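Local atomic coordinates of farnesyltransferase, putative (Trypanosoma cruzi, PDB entry 3WCA), a protein that probably catalyses the magnesium-dependent condensation of two farnesyl diphosphate molecules to squalene, with NADPH or NADH as reductant, in sterol biosynthesis. Residues A[45-50]-A[275-279]; A[56-60]-A[171-175]; A[88-92]-A[133-137]. The protein carries 1 engineered substitution. All coordinates share one frame; numbering follows the deposited sequence.

Interaction 1. Residues A[45-50]-A[275-279]; sequences VIMELD and SVFAF
Leu49 lies against the ring of Phe279, and this pair forms the tight part of the contact. One methyl, Leu49 CD1, stands over a ring face, 3.7 Å from the centroid of Phe279 and only 12° off the normal, a CH-pi contact almost centred on the ring. Behind it, the branch carbon Leu49 CG is 3.7 Å from Phe279 CG, while the second methyl, CD2, rests beside Phe279 CB. With CG of Phe279 turned opposite its own backbone N (chi1 166°), the ring is carried across to the turn, where its rim meets main chain. The carbonyl oxygen of Val45 lies in the ring plane, 3.6 Å from Phe279 CD1, and Ile46 CA comes up at the same edge. The Val45 side chain crosses that of Phe279 at about a right angle, CG1 lying 3.8 Å from Phe279 CD1. Leu172 and Tyr176 of helix 154-179 also pack on Phe279.

The other side is polar and more thinly packed, apart from one short hydrogen bond. Glu48 folds back at its second torsion and meets the helix mainly through CB, 4.0 Å from Phe279 N, with OE1 near the methyl of Ala278. At the exposed end Ser275 OG donates a hydrogen bond of 2.6 Å to Asp50 OD1, nearly along the C-O bond of the carboxylate. Asp50 sits just before helix 51-72, so this bond ties the start of that helix to helix 274-294. A 3-10 turn (46-48) between two helices packs here on helix 274-294, within the all-helical isoprenoid synthase fold and with Phe279 about 5 Å from the bound farnesyl thiodiphosphate.

Interaction 2. Residues A[56-60]-A[171-175]; sequences AVCIF and GLTLL
Ala56, Val57 and Phe60 face Gly171, Leu172 and Leu175 where two long helices of the isoprenoid synthase bundle run nearly antiparallel. The short helical segments lie 11.1 Å apart at their axes, with their directions 157° apart, and the seam between them is apolar. Helix 51-72 also carries the magnesium ligands Asp68, Glu71 and Asp72 further along, while helix 154-179 supplies Leu172 to the pocket of the bound farnesyl thiodiphosphate.

Ala56 begins the contact lightly: its methyl points at the partner helix and comes within 4.5 Å of Leu175 CD1. That same leucine methyl then serves the next residue. Val57 CG2, which lies on the backbone N side of its residue and opposite the carbonyl carbon, is 3.8 Å from Leu175 CD1 and 3.8 Å from Leu172 CD2, so one branch of the valine bridges two leucines a helical turn apart. The second branch, CG1, grazes only Leu172 CD2, and the side chains of Val57 and Leu172 cross at about a right angle. Outside the two segments, Val57 also packs on Leu49 and Phe279, which carries the apolar layer on to helix 274-294.

One turn on, Phe60 reaches into the seam. Its CG is trans to the backbone N (chi1 175°), which sends the ring across toward the other helix. Phe60 CD2 is shared by the two leucines, 4.1 Å from both Leu172 CD2 and Leu175 CD1. Further out, CE2 lies 4.0 Å from the backbone N of Leu172. The far end of the side chain comes up to bare main chain, since Gly171 has no side chain in its way: Phe60 CZ stops 3.9 Å from Gly171 CA.

Interaction 3. Residues A[88-92]-A[133-137]; sequences FHEHL and SGICE
His89 reaches over to Ser133, Cys136 and Glu137, with most of its ring against Glu137. At the root, His89 CB is 3.7 Å from the carbonyl oxygen of Ser133 and 3.8 Å from Cys136 SG. The first torsion (chi1 75°) sets CG between the backbone N and the carbonyl carbon, which lifts the imidazole along the flank of the helix toward Glu137. CG then meets Glu137 CB, and that methylene stands over the ring, 3.9 Å from the His89 centroid and 17° off the normal, in a CH-pi contact. ND1 lies beneath the same side chain, near Glu137 OE2 and CB. At the edge, CD2 faces Ser133 OG, which lies in the ring plane at 3.9 Å.

The segments join the region after helix 78-84 to helix 126-147, within the all-helical isoprenoid synthase fold. Val63 of helix 51-72 packs on both Leu92 and Cys136, so the contact backs onto the helix that carries the magnesium-binding Asp68.

Toward the tip, CE1 and NE2 lie under the carboxylate of Glu137, whose plane is turned 41° from that of the ring. Glu137 OE2 is 2.9 Å from both His89 CE1 and His89 NE2, but the angle at NE2 is poor for a hydrogen bond, because the oxygen sits above the ring. Glu90 CG covers the opposite face, so the imidazole is held between two glutamate chains; their negative charge would probably favour a protonated ring. On the buried side, Cys136 SG lies at the edge of the Phe88 ring, near its plane, 4.1 Å from Phe88 CD2, a sulfur-aromatic contact. One turn on from the histidine, Leu92 CD2 rests 3.7 Å from Ser133 CA.

In the fold
From the N terminus, the turn before helix 51-72 enters interaction 1 first, but its partner on helix 274-294 arrives only some 225 residues later. Interaction 2 opens next, on helix 51-72, and interaction 3 opens last, after helix 78-84. They close in reverse order: interaction 3 on helix 126-147, interaction 2 on helix 154-179, then interaction 1. The three loops are therefore concentric and none cross. In space the contacts adjoin one after another: Ile46 and Phe279 of interaction 1 touch Cys58 and Leu172 of interaction 2, whose Phe60 and Gly171 touch Ile135 of interaction 3. Interactions 1 and 3 remain about 13 Å apart at their nearest atoms.

Interaction 1. Residues A[45-50]-A[275-279]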
# COMPACT_ATOMS: atom_id res chain seq x y z
N VAL A 45 9.40 8.37 -4.94
CA VAL A 45 9.99 7.85 -3.72
C VAL A 45 11.11 6.86 -3.99
O VAL A 45 12.11 6.84 -3.27
CB VAL A 45 8.92 7.17 -2.84
CG1 VAL A 45 9.52 6.79 -1.51
CG2 VAL A 45 7.74 8.12 -2.66
N ILE A 46 10.93 6.03 -5.01
CA ILE A 46 11.93 5.03 -5.33
C ILE A 46 13.29 5.66 -5.65
O ILE A 46 14.32 5.02 -5.50
CB ILE A 46 11.46 4.15 -6.52
CG1 ILE A 46 12.26 2.85 -6.54
CG2 ILE A 46 11.62 4.91 -7.84
CD1 ILE A 46 11.95 1.96 -7.74
N MET A 47 13.29 6.92 -6.06
CA MET A 47 14.54 7.60 -6.40
C MET A 47 15.44 7.84 -5.19
O MET A 47 16.61 8.19 -5.35
CB MET A 47 14.25 8.91 -7.13
CG MET A 47 13.61 8.72 -8.50
SD MET A 47 14.58 7.60 -9.57
CE MET A 47 13.29 6.94 -10.65
N GLU A 48 14.89 7.67 -4.00
CA GLU A 48 15.63 7.84 -2.75
C GLU A 48 16.65 6.70 -2.60
O GLU A 48 17.66 6.84 -1.91
CB GLU A 48 14.68 7.77 -1.54
CG GLU A 48 13.71 8.95 -1.38
CD GLU A 48 14.43 10.30 -1.30
OE1 GLU A 48 15.56 10.35 -0.79
OE2 GLU A 48 13.84 11.31 -1.74
N LEU A 49 16.37 5.58 -3.24
CA LEU A 49 17.22 4.40 -3.17
C LEU A 49 18.44 4.48 -4.08
O LEU A 49 18.39 5.09 -5.16
CB LEU A 49 16.42 3.14 -3.52
CG LEU A 49 15.34 2.76 -2.50
CD1 LEU A 49 14.52 1.61 -3.03
CD2 LEU A 49 15.99 2.36 -1.18
N ASP A 50 19.53 3.87 -3.63
CA ASP A 50 20.76 3.84 -4.41
C ASP A 50 20.51 2.95 -5.63
O ASP A 50 19.73 2.00 -5.56
CB ASP A 50 21.92 3.27 -3.58
CG ASP A 50 22.39 4.22 -2.50
OD1 ASP A 50 21.53 4.83 -1.83
OD2 ASP A 50 23.62 4.36 -2.30
N SER A 275 19.24 5.84 2.92
CA SER A 275 18.47 5.71 1.68
C SER A 275 17.25 4.84 1.95
O SER A 275 16.14 5.19 1.57
CB SER A 275 19.31 5.07 0.57
OG SER A 275 20.31 5.95 0.11
N VAL A 276 17.49 3.70 2.60
CA VAL A 276 16.43 2.76 2.92
C VAL A 276 15.43 3.45 3.83
O VAL A 276 14.22 3.33 3.65
CB VAL A 276 16.98 1.49 3.64
CG1 VAL A 276 15.82 0.65 4.20
CG2 VAL A 276 17.82 0.64 2.66
N PHE A 277 15.93 4.21 4.79
CA PHE A 277 15.04 4.91 5.70
C PHE A 277 14.13 5.92 4.99
O PHE A 277 12.91 5.90 5.21
CB PHE A 277 15.82 5.62 6.79
CG PHE A 277 14.95 6.41 7.72
CD1 PHE A 277 14.54 7.71 7.38
CD2 PHE A 277 14.46 5.84 8.89
CE1 PHE A 277 13.66 8.42 8.19
CE2 PHE A 277 13.58 6.54 9.71
CZ PHE A 277 13.17 7.83 9.36
N ALA A 278 14.69 6.79 4.16
CA ALA A 278 13.85 7.79 3.49
C ALA A 278 12.82 7.13 2.57
O ALA A 278 11.65 7.54 2.54
CB ALA A 278 14.72 8.78 2.71
N PHE A 279 13.24 6.11 1.83
CA PHE A 279 12.36 5.39 0.92
C PHE A 279 11.20 4.74 1.68
O PHE A 279 10.07 4.71 1.20
CB PHE A 279 13.14 4.30 0.16
CG PHE A 279 12.26 3.31 -0.55
CD1 PHE A 279 11.67 3.62 -1.77
CD2 PHE A 279 11.97 2.08 0.05
CE1 PHE A 279 10.81 2.71 -2.40
CE2 PHE A 279 11.11 1.18 -0.57
CZ PHE A 279 10.53 1.49 -1.79

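Interaction 2. Residues A[56-60]-A[171-175]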
# COMPACT_ATOMS: atom_id res chain seq x y z
N ALA A 56 16.48 -3.26 -8.37
CA ALA A 56 15.79 -4.43 -7.85
C ALA A 56 14.36 -4.08 -7.41
O ALA A 56 13.41 -4.80 -7.73
CB ALA A 56 16.57 -5.01 -6.69
N VAL A 57 14.22 -2.98 -6.68
CA VAL A 57 12.91 -2.55 -6.21
C VAL A 57 12.03 -2.11 -7.39
O VAL A 57 10.83 -2.38 -7.40
CB VAL A 57 13.04 -1.42 -5.18
CG1 VAL A 57 11.70 -0.75 -4.94
CG2 VAL A 57 13.57 -2.00 -3.88
N CYS A 58 12.62 -1.45 -8.38
CA CYS A 58 11.83 -1.02 -9.53
C CYS A 58 11.25 -2.20 -10.32
O CYS A 58 10.10 -2.17 -10.76
CB CYS A 58 12.67 -0.17 -10.48
SG CYS A 58 11.82 0.14 -12.02
N ILE A 59 12.06 -3.24 -10.49
CA ILE A 59 11.63 -4.44 -11.22
C ILE A 59 10.60 -5.20 -10.39
O ILE A 59 9.64 -5.76 -10.93
CB ILE A 59 12.83 -5.36 -11.52
CG1 ILE A 59 13.85 -4.60 -12.35
CG2 ILE A 59 12.35 -6.62 -12.25
CD1 ILE A 59 13.25 -3.90 -13.56
N PHE A 60 10.83 -5.24 -9.08
CA PHE A 60 9.95 -5.90 -8.13
C PHE A 60 8.55 -5.28 -8.24
O PHE A 60 7.55 -6.00 -8.32
CB PHE A 60 10.50 -5.68 -6.72
CG PHE A 60 9.62 -6.20 -5.63
CD1 PHE A 60 8.96 -7.42 -5.76
CD2 PHE A 60 9.53 -5.51 -4.41
CE1 PHE A 60 8.23 -7.97 -4.69
CE2 PHE A 60 8.81 -6.04 -3.34
CZ PHE A 60 8.16 -7.28 -3.48
N GLY A 171 8.75 -8.48 1.07
CA GLY A 171 9.69 -8.42 -0.03
C GLY A 171 10.75 -7.34 0.12
O GLY A 171 11.94 -7.64 0.05
N LEU A 172 10.32 -6.10 0.32
CA LEU A 172 11.25 -4.99 0.49
C LEU A 172 12.20 -5.29 1.64
O LEU A 172 13.40 -5.13 1.50
CB LEU A 172 10.51 -3.67 0.77
CG LEU A 172 9.73 -3.07 -0.41
CD1 LEU A 172 9.03 -1.78 0.03
CD2 LEU A 172 10.68 -2.79 -1.56
N THR A 173 11.66 -5.71 2.78
CA THR A 173 12.48 -6.02 3.93
C THR A 173 13.54 -7.08 3.57
O THR A 173 14.69 -6.99 4.01
CB THR A 173 11.61 -6.52 5.11
OG1 THR A 173 10.67 -5.50 5.48
CG2 THR A 173 12.48 -6.85 6.33
N LEU A 174 13.17 -8.06 2.75
CA LEU A 174 14.12 -9.10 2.34
C LEU A 174 15.12 -8.55 1.32
O LEU A 174 16.24 -9.03 1.22
CB LEU A 174 13.39 -10.31 1.76
CG LEU A 174 12.53 -11.13 2.74
CD1 LEU A 174 11.73 -12.16 1.95
CD2 LEU A 174 13.42 -11.81 3.79
N LEU A 175 14.71 -7.55 0.54
CA LEU A 175 15.63 -6.96 -0.41
C LEU A 175 16.64 -6.09 0.35
O LEU A 175 17.79 -5.99 -0.05
CB LEU A 175 14.91 -6.10 -1.45
CG LEU A 175 14.13 -6.80 -2.56
CD1 LEU A 175 13.55 -5.75 -3.48
CD2 LEU A 175 15.04 -7.74 -3.34

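Interaction 3. Residues A[88-92]-A[133-137]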
# COMPACT_ATOMS: atom_id res chain seq x y z
N PHE A 88 2.41 -16.80 -12.93
CA PHE A 88 2.97 -15.54 -13.36
C PHE A 88 4.44 -15.49 -13.01
O PHE A 88 5.26 -15.05 -13.81
CB PHE A 88 2.27 -14.36 -12.71
CG PHE A 88 2.33 -13.11 -13.52
CD1 PHE A 88 1.46 -12.91 -14.58
CD2 PHE A 88 3.27 -12.12 -13.22
CE1 PHE A 88 1.52 -11.74 -15.35
CE2 PHE A 88 3.34 -10.95 -13.98
CZ PHE A 88 2.45 -10.77 -15.04
N HIS A 89 4.78 -15.95 -11.82
CA HIS A 89 6.17 -15.95 -11.37
C HIS A 89 7.08 -16.80 -12.27
O HIS A 89 8.27 -16.52 -12.38
CB HIS A 89 6.27 -16.45 -9.93
CG HIS A 89 6.10 -17.93 -9.78
ND1 HIS A 89 4.96 -18.59 -10.17
CD2 HIS A 89 6.94 -18.88 -9.29
CE1 HIS A 89 5.10 -19.88 -9.92
NE2 HIS A 89 6.29 -20.08 -9.38
N GLU A 90 6.52 -17.82 -12.90
CA GLU A 90 7.32 -18.68 -13.78
C GLU A 90 7.82 -17.92 -15.00
O GLU A 90 8.89 -18.22 -15.52
CB GLU A 90 6.51 -19.91 -14.21
CG GLU A 90 6.23 -20.87 -13.04
CD GLU A 90 5.37 -22.06 -13.42
OE1 GLU A 90 4.95 -22.80 -12.50
OE2 GLU A 90 5.13 -22.27 -14.63
N HIS A 91 7.05 -16.93 -15.46
CA HIS A 91 7.43 -16.16 -16.63
C HIS A 91 8.66 -15.27 -16.41
O HIS A 91 9.26 -14.78 -17.36
CB HIS A 91 6.26 -15.29 -17.08
CG HIS A 91 4.99 -16.06 -17.28
ND1 HIS A 91 4.96 -17.29 -17.92
CD2 HIS A 91 3.71 -15.78 -16.94
CE1 HIS A 91 3.72 -17.72 -17.96
NE2 HIS A 91 2.94 -16.83 -17.38
N LEU A 92 9.03 -15.06 -15.15
CA LEU A 92 10.20 -14.24 -14.82
C LEU A 92 11.47 -14.75 -15.51
O LEU A 92 12.40 -13.98 -15.75
CB LEU A 92 10.41 -14.21 -13.30
CG LEU A 92 9.85 -13.04 -12.49
CD1 LEU A 92 8.75 -12.31 -13.25
CD2 LEU A 92 9.34 -13.58 -11.16
N SER A 133 10.58 -13.43 -7.07
CA SER A 133 9.83 -14.57 -7.59
C SER A 133 8.96 -15.15 -6.49
O SER A 133 7.81 -15.54 -6.72
CB SER A 133 10.80 -15.64 -8.11
OG SER A 133 10.11 -16.61 -8.87
N GLY A 134 9.51 -15.17 -5.28
CA GLY A 134 8.79 -15.72 -4.14
C GLY A 134 7.58 -14.92 -3.71
O GLY A 134 6.53 -15.49 -3.37
N ILE A 135 7.72 -13.59 -3.71
CA ILE A 135 6.62 -12.72 -3.32
C ILE A 135 5.58 -12.70 -4.43
O ILE A 135 4.38 -12.69 -4.16
CB ILE A 135 7.10 -11.27 -3.05
CG1 ILE A 135 8.13 -11.26 -1.91
CG2 ILE A 135 5.93 -10.38 -2.68
CD1 ILE A 135 7.60 -11.82 -0.61
N CYS A 136 6.04 -12.69 -5.68
CA CYS A 136 5.14 -12.68 -6.84
C CYS A 136 4.13 -13.83 -6.82
O CYS A 136 2.94 -13.63 -7.03
CB CYS A 136 5.96 -12.77 -8.13
SG CYS A 136 4.94 -12.88 -9.58
N GLU A 137 4.64 -15.03 -6.55
CA GLU A 137 3.81 -16.22 -6.49
C GLU A 137 2.80 -16.16 -5.33
O GLU A 137 1.61 -16.40 -5.53
CB GLU A 137 4.70 -17.46 -6.32
CG GLU A 137 3.93 -18.75 -6.15
CD GLU A 137 4.80 -19.99 -6.35
OE1 GLU A 137 5.81 -20.14 -5.62
OE2 GLU A 137 4.46 -20.80 -7.23